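AvrRxo1-ORF1 (Xanthomonas oryzae pv. oryzicola, PDB 4Z8T) acts as a type III effector with a polynucleotide kinase domain related to zeta toxins, and forms a complex with its interactor AvrRxo1-ORF2. Local coordinates at the interface of chains A and B. Numbering follows the deposited sequence. Chains: chain A, AvrRxo1-ORF1; chain B, AvrRxo1-ORF2.

Contact 1: the interface of chains A and B. Residues chain A 225, 228-229, 232, 262, 270; chain B 9-10, 13, 17.
B:His13 is the hub of this heteromeric effector–chaperone interface, which docks the long first helix of AvrRxo1-ORF2 (6-38) on helix 224-233 and neighbouring segments of the zeta toxin-related kinase effector, as part of the complex of the two proteins. With CG anti to the backbone N (chi1 180°), the imidazole points away from its helix and is gripped at both nitrogens. ND1 is hydrogen-bonded to the phenol OH of A:Tyr270 at 2.7 Å. On the other nitrogen, NE2 donates to the carboxylate OD1 of A:Asp229 at 2.8 Å, nearly straight and close to the imidazole plane; it reaches the syn side of OD1, but tilted 34° from the carboxylate plane. The two bonds fix the rotation of the ring. The second oxygen, OD2 of A:Asp229, takes a salt bridge tip to tip from B:Lys17 NZ at 2.8 Å, while a water linking NZ to OD1 closes a small polar circuit. The CD1 methyl of A:Ile232 lies over one face of the imidazole, 3.9 Å from the centroid, and is itself wedged against the face of A:Phe262. On the other side the methyl CE of selenomethionine A:Met225 comes tip to tip to the ND1–CE1 rim, 3.5 Å from B:His13 CE1, rather than over the face, and also touches B:Lys17 CG. A:Phe262 meets the imidazole edge-to-face, its plane turned by 70°, and its CE2 corner packs on B:His13 CB at 3.6 Å.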
loop_
_atom_site.group_PDB
_atom_site.type_symbol
_atom_site.label_atom_id
_atom_site.label_comp_id
_atom_site.label_asym_id
_atom_site.label_seq_id
_atom_site.Cartn_x
_atom_site.Cartn_y
_atom_site.Cartn_z
HETATM N N MSE A 225 2.670 -2.928 -17.825
HETATM C CA MSE A 225 2.207 -1.858 -18.697
HETATM C C MSE A 225 3.009 -1.806 -20.000
HETATM O O MSE A 225 2.490 -1.366 -21.033
HETATM C CB MSE A 225 2.181 -0.517 -17.966
HETATM C CG MSE A 225 1.125 -0.518 -16.880
HETATM SE SE MSE A 225 0.977 1.200 -15.974
HETATM C CE MSE A 225 -0.346 1.977 -17.115
ATOM N N ILE A 228 1.135 -4.092 -22.260
ATOM C CA ILE A 228 -0.084 -3.471 -22.724
ATOM C C ILE A 228 0.237 -2.460 -23.824
ATOM O O ILE A 228 -0.470 -2.398 -24.829
ATOM C CB ILE A 228 -0.804 -2.802 -21.557
ATOM C CG1 ILE A 228 -1.212 -3.902 -20.574
ATOM C CG2 ILE A 228 -2.005 -2.005 -22.047
ATOM C CD1 ILE A 228 -1.890 -3.405 -19.311
ATOM N N ASP A 229 1.321 -1.713 -23.633
ATOM C CA ASP A 229 1.749 -0.701 -24.618
ATOM C C ASP A 229 1.993 -1.323 -25.974
ATOM O O ASP A 229 1.730 -0.699 -26.999
ATOM C CB ASP A 229 3.044 0.003 -24.170
ATOM C CG ASP A 229 2.795 1.205 -23.284
ATOM O OD1 ASP A 229 1.645 1.670 -23.193
ATOM O OD2 ASP A 229 3.775 1.695 -22.692
ATOM N N ILE A 232 -1.466 -1.656 -27.461
ATOM C CA ILE A 232 -2.031 -0.341 -27.754
ATOM C C ILE A 232 -1.378 0.211 -29.017
ATOM O O ILE A 232 -2.049 0.815 -29.854
ATOM C CB ILE A 232 -1.819 0.637 -26.585
ATOM C CG1 ILE A 232 -2.676 0.209 -25.387
ATOM C CG2 ILE A 232 -2.189 2.065 -26.993
ATOM C CD1 ILE A 232 -2.487 1.071 -24.157
ATOM N N PHE A 262 -8.586 0.028 -26.600
ATOM C CA PHE A 262 -8.115 -0.073 -25.213
ATOM C C PHE A 262 -9.166 0.414 -24.220
ATOM O O PHE A 262 -9.699 1.516 -24.354
ATOM C CB PHE A 262 -6.823 0.730 -25.037
ATOM C CG PHE A 262 -6.348 0.816 -23.613
ATOM C CD1 PHE A 262 -5.948 -0.329 -22.920
ATOM C CD2 PHE A 262 -6.278 2.035 -22.967
ATOM C CE1 PHE A 262 -5.493 -0.251 -21.617
ATOM C CE2 PHE A 262 -5.839 2.114 -21.652
ATOM C CZ PHE A 262 -5.440 0.983 -20.981
ATOM N N TYR A 270 -6.578 -1.821 -11.739
ATOM C CA TYR A 270 -5.511 -1.527 -12.700
ATOM C C TYR A 270 -4.390 -0.747 -12.031
ATOM O O TYR A 270 -3.208 -1.034 -12.238
ATOM C CB TYR A 270 -6.079 -0.734 -13.878
ATOM C CG TYR A 270 -5.185 -0.633 -15.097
ATOM C CD1 TYR A 270 -4.495 -1.730 -15.588
ATOM C CD2 TYR A 270 -5.070 0.563 -15.787
ATOM C CE1 TYR A 270 -3.694 -1.636 -16.736
ATOM C CE2 TYR A 270 -4.266 0.665 -16.937
ATOM C CZ TYR A 270 -3.580 -0.426 -17.398
ATOM O OH TYR A 270 -2.803 -0.312 -18.531
ATOM N N ALA B 9 -9.658 6.264 -20.993
ATOM C CA ALA B 9 -8.822 5.093 -20.737
ATOM C C ALA B 9 -7.369 5.410 -21.063
ATOM O O ALA B 9 -6.469 5.095 -20.287
ATOM C CB ALA B 9 -9.302 3.888 -21.543
ATOM N N LEU B 10 -7.137 6.050 -22.209
ATOM C CA LEU B 10 -5.776 6.387 -22.601
ATOM C C LEU B 10 -5.098 7.333 -21.621
ATOM O O LEU B 10 -3.921 7.163 -21.320
ATOM C CB LEU B 10 -5.733 6.972 -24.014
ATOM C CG LEU B 10 -5.892 5.965 -25.151
ATOM C CD1 LEU B 10 -6.033 6.694 -26.491
ATOM C CD2 LEU B 10 -4.715 5.013 -25.190
ATOM N N HIS B 13 -4.231 5.501 -18.353
ATOM C CA HIS B 13 -3.049 4.683 -18.611
ATOM C C HIS B 13 -1.783 5.556 -18.614
ATOM O O HIS B 13 -0.768 5.212 -18.009
ATOM C CB HIS B 13 -3.265 3.966 -19.955
ATOM C CG HIS B 13 -2.135 3.083 -20.382
ATOM N ND1 HIS B 13 -1.977 1.796 -19.920
ATOM C CD2 HIS B 13 -1.145 3.286 -21.286
ATOM C CE1 HIS B 13 -0.906 1.258 -20.487
ATOM N NE2 HIS B 13 -0.391 2.136 -21.320
ATOM N N LYS B 17 1.148 5.236 -15.848
ATOM C CA LYS B 17 2.529 4.979 -16.243
ATOM C C LYS B 17 3.489 5.965 -15.578
ATOM O O LYS B 17 4.565 5.579 -15.121
ATOM C CB LYS B 17 2.687 5.074 -17.756
ATOM C CG LYS B 17 2.339 3.807 -18.502
ATOM C CD LYS B 17 2.520 3.991 -20.009
ATOM C CE LYS B 17 3.972 4.250 -20.355
ATOM N NZ LYS B 17 4.183 4.346 -21.832
HETATM O O HOH W 1 1.797 4.522 -23.644
#

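Contact 2: the interface of chains A and B. Residues chain A 127, 159, 208-209, 211-212; chain B 93-94, 97-98.
The guanidinium NH2 of A:Arg159 donates to O of B:Ser98, an oxygen of the C-terminal carboxylate of AvrRxo1-ORF2, at 3.1 Å. This bond secures a C-terminal tail that docks on the zeta toxin-like kinase chain of the effector, and opposite charges would be expected to strengthen it. The oxygen lies at the edge of the guanidinium and close to its plane, and the donor comes in on a lone pair with a C=O...N angle of 109°. The arginine chain leaves with CG anti to the backbone N and bends at chi3 (-66°), which brings the flat tip to the tail. Next to the terminus, B:Trp97 lays one face of its indole against two consecutive prolines in a CH-pi arrangement. CA of A:Pro208 sits over the six-membered ring, 3.6 Å from its centroid, and CD of A:Pro209 over the five-membered ring at 3.5 Å. The two carbons cover the two rings of the indole from the same face. A:Val212, at the start of helix 210-222, crosses the tryptophan at about a right angle, its CG2 methyl 3.8 Å from B:Trp97 CB. From another direction the imidazole of A:His127 turns a face to the tail, with B:Trp97 N 3.8 Å above its plane. Helix 84-94 continues the contact: B:Thr93 places its CG2 methyl 3.6 Å from A:Pro209 CG, and the B:Leu94 methyl CD2 packs on the backbone of A:Pro211 and A:Val212.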
loop_
_atom_site.group_PDB
_atom_site.type_symbol
_atom_site.label_atom_id
_atom_site.label_comp_id
_atom_site.label_asym_id
_atom_site.label_seq_id
_atom_site.Cartn_x
_atom_site.Cartn_y
_atom_site.Cartn_z
ATOM N N HIS A 127 15.556 -29.351 -13.773
ATOM C CA HIS A 127 15.096 -28.113 -14.413
ATOM C C HIS A 127 15.880 -27.702 -15.661
ATOM O O HIS A 127 15.278 -27.350 -16.692
ATOM C CB HIS A 127 15.041 -26.938 -13.435
ATOM C CG HIS A 127 14.614 -25.661 -14.086
ATOM N ND1 HIS A 127 13.318 -25.428 -14.493
ATOM C CD2 HIS A 127 15.321 -24.560 -14.439
ATOM C CE1 HIS A 127 13.241 -24.236 -15.057
ATOM N NE2 HIS A 127 14.442 -23.690 -15.034
ATOM N N ARG A 159 5.863 -17.610 -17.277
ATOM C CA ARG A 159 5.594 -16.380 -16.541
ATOM C C ARG A 159 5.562 -15.164 -17.459
ATOM O O ARG A 159 4.711 -14.279 -17.294
ATOM C CB ARG A 159 6.616 -16.173 -15.426
ATOM C CG ARG A 159 6.279 -14.979 -14.521
ATOM C CD ARG A 159 7.231 -14.816 -13.337
ATOM N NE ARG A 159 7.123 -15.936 -12.406
ATOM C CZ ARG A 159 7.947 -16.977 -12.383
ATOM N NH1 ARG A 159 8.946 -17.049 -13.247
ATOM N NH2 ARG A 159 7.757 -17.959 -11.507
ATOM N N PRO A 208 7.760 -24.049 -6.217
ATOM C CA PRO A 208 9.009 -23.306 -6.034
ATOM C C PRO A 208 9.131 -22.699 -4.651
ATOM O O PRO A 208 8.124 -22.572 -3.934
ATOM C CB PRO A 208 8.902 -22.184 -7.075
ATOM C CG PRO A 208 7.442 -21.995 -7.278
ATOM C CD PRO A 208 6.821 -23.351 -7.115
ATOM N N PRO A 209 10.359 -22.325 -4.270
ATOM C CA PRO A 209 10.589 -21.635 -3.000
ATOM C C PRO A 209 10.145 -20.176 -3.074
ATOM O O PRO A 209 9.850 -19.663 -4.174
ATOM C CB PRO A 209 12.108 -21.730 -2.827
ATOM C CG PRO A 209 12.635 -21.776 -4.222
ATOM C CD PRO A 209 11.620 -22.586 -4.993
ATOM N N PRO A 211 11.569 -17.106 -2.915
ATOM C CA PRO A 211 12.133 -16.061 -3.777
ATOM C C PRO A 211 11.638 -16.121 -5.229
ATOM O O PRO A 211 11.522 -15.080 -5.888
ATOM C CB PRO A 211 13.640 -16.339 -3.726
ATOM C CG PRO A 211 13.842 -17.019 -2.409
ATOM C CD PRO A 211 12.629 -17.901 -2.263
ATOM N N VAL A 212 11.358 -17.319 -5.724
ATOM C CA VAL A 212 10.834 -17.469 -7.078
ATOM C C VAL A 212 9.468 -16.800 -7.215
ATOM O O VAL A 212 9.188 -16.105 -8.193
ATOM C CB VAL A 212 10.730 -18.960 -7.438
ATOM C CG1 VAL A 212 9.979 -19.176 -8.765
ATOM C CG2 VAL A 212 12.137 -19.577 -7.505
ATOM N N THR B 93 18.969 -19.834 -7.350
ATOM C CA THR B 93 17.660 -20.370 -6.971
ATOM C C THR B 93 16.613 -19.968 -8.012
ATOM O O THR B 93 15.801 -20.796 -8.445
ATOM C CB THR B 93 17.227 -19.867 -5.573
ATOM O OG1 THR B 93 18.116 -20.380 -4.569
ATOM C CG2 THR B 93 15.813 -20.308 -5.243
ATOM N N LEU B 94 16.645 -18.704 -8.431
ATOM C CA LEU B 94 15.679 -18.205 -9.403
ATOM C C LEU B 94 15.723 -18.948 -10.730
ATOM O O LEU B 94 14.691 -19.156 -11.362
ATOM C CB LEU B 94 15.864 -16.712 -9.655
ATOM C CG LEU B 94 15.565 -15.774 -8.493
ATOM C CD1 LEU B 94 15.666 -14.338 -8.975
ATOM C CD2 LEU B 94 14.187 -16.042 -7.927
ATOM N N TRP B 97 14.164 -22.706 -11.303
ATOM C CA TRP B 97 12.711 -22.838 -11.374
ATOM C C TRP B 97 12.149 -22.058 -12.546
ATOM O O TRP B 97 12.786 -21.119 -13.024
ATOM C CB TRP B 97 12.086 -22.327 -10.070
ATOM C CG TRP B 97 12.495 -23.155 -8.915
ATOM C CD1 TRP B 97 13.604 -22.989 -8.135
ATOM C CD2 TRP B 97 11.829 -24.319 -8.428
ATOM N NE1 TRP B 97 13.659 -23.974 -7.181
ATOM C CE2 TRP B 97 12.577 -24.804 -7.341
ATOM C CE3 TRP B 97 10.662 -24.991 -8.801
ATOM C CZ2 TRP B 97 12.197 -25.936 -6.625
ATOM C CZ3 TRP B 97 10.282 -26.105 -8.088
ATOM C CH2 TRP B 97 11.044 -26.567 -7.013
ATOM N N SER B 98 10.972 -22.454 -13.027
ATOM C CA SER B 98 10.296 -21.682 -14.066
ATOM C C SER B 98 9.698 -20.420 -13.455
ATOM O O SER B 98 9.695 -20.263 -12.229
ATOM C CB SER B 98 9.202 -22.508 -14.746
ATOM O OG SER B 98 8.116 -22.754 -13.857
#

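Contact 3: the interface of chains A and B. Residues chain A 264-268; chain B 1-2, 4, 12.
A:Val264 and B:Leu4 face each other as an antiparallel beta bridge, with A:Val264 N donating to B:Leu4 O and B:Leu4 N to A:Val264 O, both at 2.9 Å. The second bond reaches its acceptor from above the carbonyl plane, 35° out of it. Water 2 extends the pairing: it meets the same A:Val264 O, the amide N of A:Ala267 and the backbone O of B:Lys2. Beside this polar seam the CB methyl of A:Ala267, at the start of helix 267-272, is met by three apolar side chains of the partner. Selenomethionine B:Met1 holds CG between its backbone N and carbonyl carbon (chi1 61°) and then bends at chi3 (-81°), bringing its methyl CE to 3.6 Å from A:Ala267 CB. Its selenium lies 3.8 Å from the amide N of A:Glu268, in the first turn of that helix, and the B:Met1 side chain crosses that of A:Asn266 at about a right angle. B:Phe12, reaching over from helix 6-38, presents the ring tip CZ at 3.8 Å from A:Ala267 CB, and B:Leu4 adds its CD1 at 4.0 Å. Together the bridge and the small apolar cluster hold the N-terminal segment of AvrRxo1-ORF2 against the effector and are likely to steady the lead-in to helix 6-38.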
loop_
_atom_site.group_PDB
_atom_site.type_symbol
_atom_site.label_atom_id
_atom_site.label_comp_id
_atom_site.label_asym_id
_atom_site.label_seq_id
_atom_site.Cartn_x
_atom_site.Cartn_y
_atom_site.Cartn_z
ATOM N N VAL A 264 -10.398 0.185 -19.829
ATOM C CA VAL A 264 -10.031 -0.205 -18.474
ATOM C C VAL A 264 -11.296 -0.558 -17.736
ATOM O O VAL A 264 -12.010 0.319 -17.261
ATOM C CB VAL A 264 -9.285 0.922 -17.742
ATOM C CG1 VAL A 264 -8.914 0.478 -16.311
ATOM C CG2 VAL A 264 -8.032 1.294 -18.508
ATOM N N GLU A 265 -11.573 -1.854 -17.656
ATOM C CA GLU A 265 -12.792 -2.331 -17.009
ATOM C C GLU A 265 -12.801 -2.166 -15.488
ATOM O O GLU A 265 -13.876 -2.083 -14.887
ATOM C CB GLU A 265 -13.035 -3.792 -17.384
ATOM C CG GLU A 265 -13.373 -4.014 -18.872
ATOM C CD GLU A 265 -12.153 -4.096 -19.768
ATOM O OE1 GLU A 265 -12.328 -4.168 -21.010
ATOM O OE2 GLU A 265 -11.022 -4.122 -19.239
ATOM N N ASN A 266 -11.629 -2.122 -14.854
ATOM C CA ASN A 266 -11.588 -1.899 -13.406
ATOM C C ASN A 266 -10.389 -1.047 -13.044
ATOM O O ASN A 266 -9.285 -1.555 -12.852
ATOM C CB ASN A 266 -11.549 -3.234 -12.652
ATOM C CG ASN A 266 -11.793 -3.084 -11.155
ATOM O OD1 ASN A 266 -11.178 -2.258 -10.485
ATOM N ND2 ASN A 266 -12.704 -3.893 -10.629
ATOM N N ALA A 267 -10.614 0.257 -12.982
ATOM C CA ALA A 267 -9.545 1.222 -12.755
ATOM C C ALA A 267 -8.846 1.066 -11.416
ATOM O O ALA A 267 -7.639 1.257 -11.329
ATOM C CB ALA A 267 -10.077 2.638 -12.908
ATOM N N GLU A 268 -9.596 0.714 -10.376
ATOM C CA GLU A 268 -9.003 0.507 -9.059
ATOM C C GLU A 268 -7.996 -0.623 -9.087
ATOM O O GLU A 268 -6.870 -0.490 -8.617
ATOM C CB GLU A 268 -10.094 0.148 -8.046
ATOM C CG GLU A 268 -9.570 -0.122 -6.648
ATOM C CD GLU A 268 -10.677 -0.270 -5.624
ATOM O OE1 GLU A 268 -11.827 -0.571 -6.016
ATOM O OE2 GLU A 268 -10.391 -0.069 -4.422
HETATM N N MSE B 1 -17.282 -1.505 -11.430
HETATM C CA MSE B 1 -17.387 -0.079 -11.700
HETATM C C MSE B 1 -17.487 0.214 -13.196
HETATM O O MSE B 1 -17.308 -0.668 -14.035
HETATM C CB MSE B 1 -16.202 0.683 -11.079
HETATM C CG MSE B 1 -14.820 0.267 -11.602
HETATM SE SE MSE B 1 -13.352 0.956 -10.513
HETATM C CE MSE B 1 -13.279 2.756 -11.231
ATOM N N LYS B 2 -17.809 1.464 -13.499
ATOM C CA LYS B 2 -17.819 2.021 -14.846
ATOM C C LYS B 2 -16.516 1.755 -15.610
ATOM O O LYS B 2 -15.434 2.054 -15.106
ATOM C CB LYS B 2 -17.997 3.529 -14.699
ATOM C CG LYS B 2 -17.487 4.058 -13.348
ATOM C CD LYS B 2 -18.630 4.294 -12.336
ATOM C CE LYS B 2 -18.406 3.553 -11.012
ATOM N NZ LYS B 2 -17.220 4.051 -10.258
ATOM N N LEU B 4 -13.657 2.592 -18.126
ATOM C CA LEU B 4 -13.062 3.743 -18.817
ATOM C C LEU B 4 -12.810 3.360 -20.266
ATOM O O LEU B 4 -12.257 2.293 -20.540
ATOM C CB LEU B 4 -11.734 4.146 -18.178
ATOM C CG LEU B 4 -11.720 4.368 -16.676
ATOM C CD1 LEU B 4 -10.338 4.802 -16.214
ATOM C CD2 LEU B 4 -12.742 5.406 -16.310
ATOM N N PHE B 12 -5.892 7.757 -18.393
ATOM C CA PHE B 12 -5.656 7.041 -17.145
ATOM C C PHE B 12 -4.372 6.216 -17.248
ATOM O O PHE B 12 -3.529 6.230 -16.357
ATOM C CB PHE B 12 -6.852 6.146 -16.807
ATOM C CG PHE B 12 -6.856 5.637 -15.388
ATOM C CD1 PHE B 12 -7.471 6.364 -14.378
ATOM C CD2 PHE B 12 -6.255 4.429 -15.064
ATOM C CE1 PHE B 12 -7.496 5.890 -13.071
ATOM C CE2 PHE B 12 -6.278 3.957 -13.758
ATOM C CZ PHE B 12 -6.899 4.696 -12.764
HETATM O O HOH W 2 -12.845 1.261 -14.582
HETATM O O HOH W 3 -16.784 -2.309 -15.723
#

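Contact 1 and contact 3 are neighbours, their C-alpha centres about 11 Å apart, and share helix 6-38 of AvrRxo1-ORF2 as well as helix 267-272 of the effector. Contact 2 lies about 29 Å from contact 1 and 33 Å from contact 3, and uses the opposite end of the AvrRxo1-ORF2 chain. In the effector, helix 210-222 of contact 2 runs almost directly into helix 224-233 of contact 1. The partner is therefore held near both of its termini, an arrangement that spreads the grip and would be expected to fix its orientation on the effector.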